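Local structure of phospholyase (Arthrobacter aurescens, 5G4J) at residues F115-G120 and F308-A313; L111-L116 and E297-F302. The protein probably acts as a pyridoxal-phosphate-dependent lyase that breaks down phosphoethanolamine, built on the scaffold of the class-III aminotransferases. All coordinates share one frame; numbering follows the deposited sequence.

Contact 1: residues F115-G120 and F308-A313; sequences FLTNSG and FFNTFA. With EXT ({5-hydroxy-6-methyl-4-[(E)-{[2-(phosphonooxy)ethyl]imino}methyl]pyridin-3-yl}methyl dihydrogen phosphate), chain F; EXT ({5-hydroxy-6-methyl-4-[(E)-{[2-(phosphonooxy)ethyl]imino}methyl]pyridin-3-yl}methyl dihydrogen phosphate), chain C.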
loop_
_atom_site.group_PDB
_atom_site.type_symbol
_atom_site.label_atom_id
_atom_site.label_comp_id
_atom_site.label_asym_id
_atom_site.label_seq_id
_atom_site.Cartn_x
_atom_site.Cartn_y
_atom_site.Cartn_z
ATOM N N PHE A 115 -8.529 -3.808 -10.245
ATOM C CA PHE A 115 -7.207 -3.202 -9.996
ATOM C C PHE A 115 -6.745 -3.829 -8.663
ATOM O O PHE A 115 -7.444 -3.747 -7.620
ATOM C CB PHE A 115 -7.254 -1.716 -9.773
ATOM C CG PHE A 115 -7.647 -0.864 -10.948
ATOM C CD1 PHE A 115 -8.997 -0.530 -11.166
ATOM C CD2 PHE A 115 -6.709 -0.293 -11.747
ATOM C CE1 PHE A 115 -9.366 0.301 -12.225
ATOM C CE2 PHE A 115 -7.074 0.560 -12.808
ATOM C CZ PHE A 115 -8.421 0.827 -13.047
ATOM N N LEU A 116 -5.557 -4.456 -8.664
ATOM C CA LEU A 116 -5.030 -4.992 -7.437
ATOM C C LEU A 116 -4.165 -3.927 -6.740
ATOM O O LEU A 116 -3.575 -3.092 -7.419
ATOM C CB LEU A 116 -4.259 -6.260 -7.708
ATOM C CG LEU A 116 -5.157 -7.486 -7.968
ATOM C CD1 LEU A 116 -4.410 -8.605 -8.668
ATOM C CD2 LEU A 116 -5.732 -8.003 -6.666
ATOM N N THR A 117 -4.152 -3.931 -5.408
ATOM C CA THR A 117 -3.295 -3.047 -4.629
ATOM C C THR A 117 -2.646 -3.838 -3.512
ATOM O O THR A 117 -2.793 -5.058 -3.458
ATOM C CB THR A 117 -4.109 -1.870 -3.970
ATOM O OG1 THR A 117 -4.960 -2.383 -2.951
ATOM C CG2 THR A 117 -4.942 -1.131 -4.962
ATOM N N ASN A 118 -1.955 -3.147 -2.596
ATOM C CA ASN A 118 -1.307 -3.851 -1.448
ATOM C C ASN A 118 -1.944 -3.586 -0.086
ATOM O O ASN A 118 -1.445 -4.034 0.913
ATOM C CB ASN A 118 0.177 -3.505 -1.435
ATOM C CG ASN A 118 0.816 -3.614 -2.791
ATOM O OD1 ASN A 118 1.193 -2.589 -3.438
ATOM N ND2 ASN A 118 0.982 -4.807 -3.223
ATOM N N SER A 119 -3.057 -2.829 -0.043
ATOM C CA SER A 119 -3.739 -2.536 1.212
ATOM C C SER A 119 -5.114 -1.959 0.916
ATOM O O SER A 119 -5.407 -1.483 -0.204
ATOM C CB SER A 119 -2.970 -1.473 2.030
ATOM O OG SER A 119 -2.939 -0.214 1.352
ATOM N N GLY A 120 -5.937 -2.001 1.925
ATOM C CA GLY A 120 -7.207 -1.342 1.923
ATOM C C GLY A 120 -7.097 0.178 1.703
ATOM O O GLY A 120 -7.926 0.748 0.934
ATOM N N PHE A 308 -1.125 4.067 -15.146
ATOM C CA PHE A 308 -1.243 3.634 -13.765
ATOM C C PHE A 308 -0.498 2.304 -13.587
ATOM O O PHE A 308 -0.673 1.342 -14.354
ATOM C CB PHE A 308 -2.730 3.454 -13.376
ATOM C CG PHE A 308 -2.897 2.988 -11.949
ATOM C CD1 PHE A 308 -2.750 3.879 -10.893
ATOM C CD2 PHE A 308 -3.080 1.636 -11.662
ATOM C CE1 PHE A 308 -2.854 3.415 -9.572
ATOM C CE2 PHE A 308 -3.153 1.174 -10.358
ATOM C CZ PHE A 308 -3.035 2.045 -9.311
ATOM N N PHE A 309 0.354 2.245 -12.556
ATOM C CA PHE A 309 1.121 1.025 -12.254
ATOM C C PHE A 309 1.387 1.003 -10.747
ATOM O O PHE A 309 1.752 2.025 -10.159
ATOM C CB PHE A 309 2.403 0.999 -13.062
ATOM C CG PHE A 309 3.281 -0.196 -12.806
ATOM C CD1 PHE A 309 2.824 -1.508 -13.065
ATOM C CD2 PHE A 309 4.576 -0.024 -12.292
ATOM C CE1 PHE A 309 3.660 -2.620 -12.808
ATOM C CE2 PHE A 309 5.413 -1.139 -12.040
ATOM C CZ PHE A 309 4.956 -2.427 -12.298
ATOM N N ASN A 310 1.233 -0.176 -10.168
ATOM C CA ASN A 310 1.530 -0.433 -8.775
ATOM C C ASN A 310 2.528 -1.585 -8.744
ATOM O O ASN A 310 2.160 -2.725 -9.105
ATOM C CB ASN A 310 0.212 -0.793 -8.081
ATOM C CG ASN A 310 0.379 -1.137 -6.624
ATOM O OD1 ASN A 310 1.380 -1.835 -6.223
ATOM N ND2 ASN A 310 -0.606 -0.688 -5.793
ATOM N N THR A 311 3.790 -1.313 -8.321
ATOM C CA THR A 311 4.876 -2.326 -8.479
ATOM C C THR A 311 4.577 -3.742 -7.943
ATOM O O THR A 311 4.892 -4.757 -8.593
ATOM C CB THR A 311 6.227 -1.819 -7.851
ATOM O OG1 THR A 311 6.688 -0.604 -8.539
ATOM C CG2 THR A 311 7.336 -2.955 -7.882
ATOM N N PHE A 312 4.097 -3.827 -6.704
ATOM C CA PHE A 312 3.870 -5.131 -6.001
ATOM C C PHE A 312 2.496 -5.720 -6.300
ATOM O O PHE A 312 2.285 -6.939 -6.159
ATOM C CB PHE A 312 3.973 -4.918 -4.487
ATOM C CG PHE A 312 5.335 -4.481 -4.029
ATOM C CD1 PHE A 312 6.488 -5.095 -4.539
ATOM C CD2 PHE A 312 5.474 -3.503 -3.053
ATOM C CE1 PHE A 312 7.793 -4.767 -4.055
ATOM C CE2 PHE A 312 6.804 -3.159 -2.610
ATOM C CZ PHE A 312 7.932 -3.804 -3.128
ATOM N N ALA A 313 1.568 -4.855 -6.738
ATOM C CA ALA A 313 0.185 -5.308 -7.013
ATOM C C ALA A 313 0.151 -6.413 -8.077
ATOM O O ALA A 313 0.815 -6.347 -9.145
ATOM C CB ALA A 313 -0.687 -4.192 -7.510
HETATM C CAA EXT F . 8.626 3.930 -7.871
HETATM C CAB EXT F . 8.082 2.939 -8.718
HETATM P PAC EXT F . 5.437 1.401 -5.744
HETATM O OAD EXT F . 5.911 0.214 -5.025
HETATM O OAE EXT F . 5.212 1.138 -7.287
HETATM O OAF EXT F . 4.318 2.103 -5.043
HETATM O OAG EXT F . 6.795 2.384 -5.804
HETATM C CAH EXT F . 6.676 3.676 -6.297
HETATM C CAI EXT F . 7.933 4.268 -6.685
HETATM N NAJ EXT F . 9.663 5.970 -6.191
HETATM C CAK EXT F . 8.479 5.250 -5.839
HETATM C CAL EXT F . 10.327 5.661 -7.340
HETATM C CAM EXT F . 11.515 6.370 -7.691
HETATM C CAN EXT F . 9.822 4.645 -8.177
HETATM O OAO EXT F . 10.481 4.435 -9.371
HETATM O OAP EXT F . 11.925 1.105 -12.063
HETATM P PAQ EXT F . 10.662 0.192 -12.534
HETATM O OAR EXT F . 10.363 0.387 -14.139
HETATM O OAS EXT F . 10.956 -1.284 -12.419
HETATM O OAT EXT F . 9.213 0.543 -11.693
HETATM C CAU EXT F . 8.468 1.679 -12.086
HETATM C CAV EXT F . 7.596 1.967 -10.912
HETATM N NAW EXT F . 8.354 2.879 -10.011
HETATM C CAA EXT C . -9.704 -0.047 7.362
HETATM C CAB EXT C . -8.763 -0.333 8.389
HETATM P PAC EXT C . -5.580 -0.754 5.655
HETATM O OAD EXT C . -5.299 -0.386 7.095
HETATM O OAE EXT C . -5.186 -2.005 5.112
HETATM O OAF EXT C . -4.872 0.263 4.799
HETATM O OAG EXT C . -7.084 -0.631 5.469
HETATM C CAH EXT C . -7.908 0.563 5.662
HETATM C CAI EXT C . -9.277 0.385 6.055
HETATM N NAJ EXT C . -11.625 0.641 5.335
HETATM C CAK EXT C . -10.287 0.739 5.116
HETATM C CAL EXT C . -12.041 0.232 6.578
HETATM C CAM EXT C . -13.453 0.176 6.816
HETATM C CAN EXT C . -11.109 -0.086 7.589
HETATM O OAO EXT C . -11.586 -0.465 8.829
HETATM O OAP EXT C . -11.200 -3.157 12.410
HETATM P PAQ EXT C . -9.724 -3.221 12.944
HETATM O OAR EXT C . -9.660 -2.539 14.352
HETATM O OAS EXT C . -9.112 -4.620 13.056
HETATM O OAT EXT C . -8.850 -2.230 11.894
HETATM C CAU EXT C . -8.710 -0.831 12.069
HETATM C CAV EXT C . -8.066 -0.372 10.755
HETATM N NAW EXT C . -9.103 -0.420 9.665
#
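The CA atoms of T117 and A313 stand 4.8 Å apart where the end of strand 111-117 meets an irregular loop. Beside it the A313 methyl presses on the strand backbone, A313 CB lying 3.1 Å from L116 O. N310 reaches toward the strand, its chi1 of 178° turning CG away from its own N, with ND2 3.8 Å from T117 CA and donating to E122. N310 OD1 accepts from A313 N at 3.1 Å, the donor above the carbonyl plane, an Asx motif bridging the two residues. N118 packs against N310 and F312, its amide plane steeply inclined to the F312 ring. Farther up the strand, F115 turns its edge toward the face of F308, an offset edge-to-face pair with planes at 88° and centroids 5.8 Å apart. Each segment contributes to a phosphate site holding a cofactor–phosphoethanolamine aldimine, G120 at the end of one and T311 within the other. G120 N donates to OAE of the chain C aldimine (3.3 Å), while S119 caps the helix beginning there. T311 grips OAE of the chain F aldimine through N (3.0 Å) and OG1 (2.6 Å). The contact thus places phosphate-binding groups of the dimer's two active sites on adjoining segments.

Contact 2: residues L111-L116 and E297-F302; sequences LERLFL and ELLDEF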
loop_
_atom_site.group_PDB
_atom_site.type_symbol
_atom_site.label_atom_id
_atom_site.label_comp_id
_atom_site.label_asym_id
_atom_site.label_seq_id
_atom_site.Cartn_x
_atom_site.Cartn_y
_atom_site.Cartn_z
ATOM N N LEU A 111 -19.924 -5.384 -12.362
ATOM C CA LEU A 111 -18.662 -5.498 -11.665
ATOM C C LEU A 111 -17.779 -6.611 -12.268
ATOM O O LEU A 111 -17.934 -7.790 -11.938
ATOM C CB LEU A 111 -18.852 -5.693 -10.173
ATOM C CG LEU A 111 -19.514 -4.448 -9.539
ATOM C CD1 LEU A 111 -19.971 -4.693 -8.133
ATOM C CD2 LEU A 111 -18.536 -3.259 -9.563
ATOM N N GLU A 112 -16.914 -6.222 -13.193
ATOM C CA GLU A 112 -16.196 -7.210 -13.972
ATOM C C GLU A 112 -14.772 -6.866 -14.349
ATOM O O GLU A 112 -14.171 -7.548 -15.146
ATOM C CB GLU A 112 -17.038 -7.638 -15.138
ATOM C CG GLU A 112 -17.132 -6.605 -16.189
ATOM C CD GLU A 112 -18.183 -6.969 -17.300
ATOM O OE1 GLU A 112 -18.493 -8.159 -17.537
ATOM O OE2 GLU A 112 -18.720 -6.020 -17.890
ATOM N N ARG A 113 -14.160 -5.926 -13.667
ATOM C CA ARG A 113 -12.741 -5.602 -13.841
ATOM C C ARG A 113 -12.124 -5.324 -12.437
ATOM O O ARG A 113 -12.820 -5.074 -11.484
ATOM C CB ARG A 113 -12.593 -4.360 -14.709
ATOM C CG ARG A 113 -13.043 -4.478 -16.154
ATOM C CD ARG A 113 -12.232 -5.455 -16.903
ATOM N NE ARG A 113 -12.637 -5.459 -18.310
ATOM C CZ ARG A 113 -13.603 -6.207 -18.843
ATOM N NH1 ARG A 113 -14.349 -7.046 -18.114
ATOM N NH2 ARG A 113 -13.858 -6.087 -20.162
ATOM N N LEU A 114 -10.784 -5.396 -12.344
ATOM C CA LEU A 114 -10.107 -5.433 -11.086
ATOM C C LEU A 114 -8.785 -4.633 -11.233
ATOM O O LEU A 114 -8.092 -4.742 -12.258
ATOM C CB LEU A 114 -9.743 -6.909 -10.786
ATOM C CG LEU A 114 -8.767 -7.237 -9.719
ATOM C CD1 LEU A 114 -9.432 -6.879 -8.412
ATOM C CD2 LEU A 114 -8.398 -8.698 -9.650
ATOM N N PHE A 115 -8.529 -3.808 -10.245
ATOM C CA PHE A 115 -7.207 -3.202 -9.996
ATOM C C PHE A 115 -6.745 -3.829 -8.663
ATOM O O PHE A 115 -7.444 -3.747 -7.620
ATOM C CB PHE A 115 -7.254 -1.716 -9.773
ATOM C CG PHE A 115 -7.647 -0.864 -10.948
ATOM C CD1 PHE A 115 -8.997 -0.530 -11.166
ATOM C CD2 PHE A 115 -6.709 -0.293 -11.747
ATOM C CE1 PHE A 115 -9.366 0.301 -12.225
ATOM C CE2 PHE A 115 -7.074 0.560 -12.808
ATOM C CZ PHE A 115 -8.421 0.827 -13.047
ATOM N N LEU A 116 -5.557 -4.456 -8.664
ATOM C CA LEU A 116 -5.030 -4.992 -7.437
ATOM C C LEU A 116 -4.165 -3.927 -6.740
ATOM O O LEU A 116 -3.575 -3.092 -7.419
ATOM C CB LEU A 116 -4.259 -6.260 -7.708
ATOM C CG LEU A 116 -5.157 -7.486 -7.968
ATOM C CD1 LEU A 116 -4.410 -8.605 -8.668
ATOM C CD2 LEU A 116 -5.732 -8.003 -6.666
ATOM N N GLU A 297 -16.283 0.061 -18.130
ATOM C CA GLU A 297 -16.236 1.429 -18.558
ATOM C C GLU A 297 -15.310 2.273 -17.662
ATOM O O GLU A 297 -14.479 3.009 -18.173
ATOM C CB GLU A 297 -17.624 2.022 -18.556
ATOM C CG GLU A 297 -17.649 3.517 -18.950
ATOM N N LEU A 298 -15.387 2.085 -16.332
ATOM C CA LEU A 298 -14.544 2.845 -15.411
ATOM C C LEU A 298 -13.060 2.465 -15.497
ATOM O O LEU A 298 -12.221 3.343 -15.576
ATOM C CB LEU A 298 -15.044 2.770 -13.970
ATOM C CG LEU A 298 -16.334 3.594 -13.765
ATOM C CD1 LEU A 298 -16.940 3.286 -12.381
ATOM C CD2 LEU A 298 -16.197 5.076 -13.952
ATOM N N LEU A 299 -12.748 1.181 -15.567
ATOM C CA LEU A 299 -11.340 0.751 -15.715
ATOM C C LEU A 299 -10.746 1.223 -17.069
ATOM O O LEU A 299 -9.595 1.671 -17.100
ATOM C CB LEU A 299 -11.163 -0.752 -15.546
ATOM C CG LEU A 299 -9.742 -1.312 -15.766
ATOM C CD1 LEU A 299 -9.387 -2.358 -14.712
ATOM C CD2 LEU A 299 -9.539 -1.817 -17.200
ATOM N N ASP A 300 -11.496 1.059 -18.147
ATOM C CA ASP A 300 -11.008 1.442 -19.440
ATOM C C ASP A 300 -10.686 2.962 -19.490
ATOM O O ASP A 300 -9.618 3.347 -19.970
ATOM C CB ASP A 300 -11.966 1.042 -20.584
ATOM C CG ASP A 300 -11.367 1.395 -21.981
ATOM O OD1 ASP A 300 -10.366 0.748 -22.381
ATOM O OD2 ASP A 300 -11.821 2.375 -22.634
ATOM N N GLU A 301 -11.600 3.790 -18.969
ATOM C CA GLU A 301 -11.433 5.208 -18.961
ATOM C C GLU A 301 -10.206 5.603 -18.159
ATOM O O GLU A 301 -9.401 6.461 -18.589
ATOM C CB GLU A 301 -12.678 5.889 -18.406
ATOM C CG GLU A 301 -12.626 7.396 -18.316
ATOM C CD GLU A 301 -13.846 7.943 -17.647
ATOM O OE1 GLU A 301 -14.405 7.317 -16.740
ATOM O OE2 GLU A 301 -14.274 9.020 -17.990
ATOM N N PHE A 302 -10.106 5.060 -16.950
ATOM C CA PHE A 302 -8.950 5.383 -16.112
ATOM C C PHE A 302 -7.637 4.989 -16.744
ATOM O O PHE A 302 -6.689 5.773 -16.759
ATOM C CB PHE A 302 -9.097 4.774 -14.714
ATOM C CG PHE A 302 -8.069 5.264 -13.707
ATOM C CD1 PHE A 302 -8.207 6.473 -13.103
ATOM C CD2 PHE A 302 -7.007 4.481 -13.383
ATOM C CE1 PHE A 302 -7.317 6.895 -12.129
ATOM C CE2 PHE A 302 -6.070 4.920 -12.472
ATOM C CZ PHE A 302 -6.229 6.118 -11.850
#
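F115 and R113 lie on strand 111-117, an outermost strand within this chain of the mixed seven-stranded sheet of the large domain, and meet L299 of the helix that follows neighbouring strand 290-295. The short axes approach to 8.5 Å and run at 40°. R113 CA and L299 CA, the nearest such pair, are 6.8 Å apart. Opposite T294 the strand fits in two residues, E112 and R113, the classic beta bulge. L299 carries the contact: its first torsion sends CG toward the strand, and chi2 of 138°, off a staggered position, sets CD1 over one face of the F115 ring, 3.9 Å from the centroid and 20° off the normal, a CH-pi contact. The same methyl, L299 CD1, lies 3.8 Å from R113 CB and 3.7 Å from L114 O, while L299 CG comes to 3.7 Å from F115 CZ. F302, one helical turn on, brings CD2 to 3.9 Å from F115 CZ, the two rings nearly perpendicular. R113 touches L299 mainly through CB; its bent chain carries NH1 back to E112 O at 3.0 Å. Without the F115 ring, as with an alanine here, L299 CD1 would probably face a gap and F302 and L126 would lose the surface they pack on. I27 of the second subunit also packs on L299. Strand and helix are therefore joined by dispersion and CH-pi contacts, and R113 spends one N-H on the E112 carbonyl, within its own segment rather than across the contact.

Along the chain, strand 111-117 comes first and supplies one side of both contacts, which share F115 and L116. The chain then passes through helix 120-135 and most of the sheet before returning as strand 290-295. Contact 2 closes a loop of 180 intervening residues at 297-302; contact 1 closes one of 187 at 308-313. Both closures start from the same strand and run to successive points, so they fan out from a common origin rather than clearly nesting or crossing. Packing joins them directly, with F308 CG 3.8 Å from F302 CE2, and L126 touches both F115 and F308. Together they tie an outer sheet strand to helix 296-305 and to the cofactor-binding loop after it, along the dimer interface.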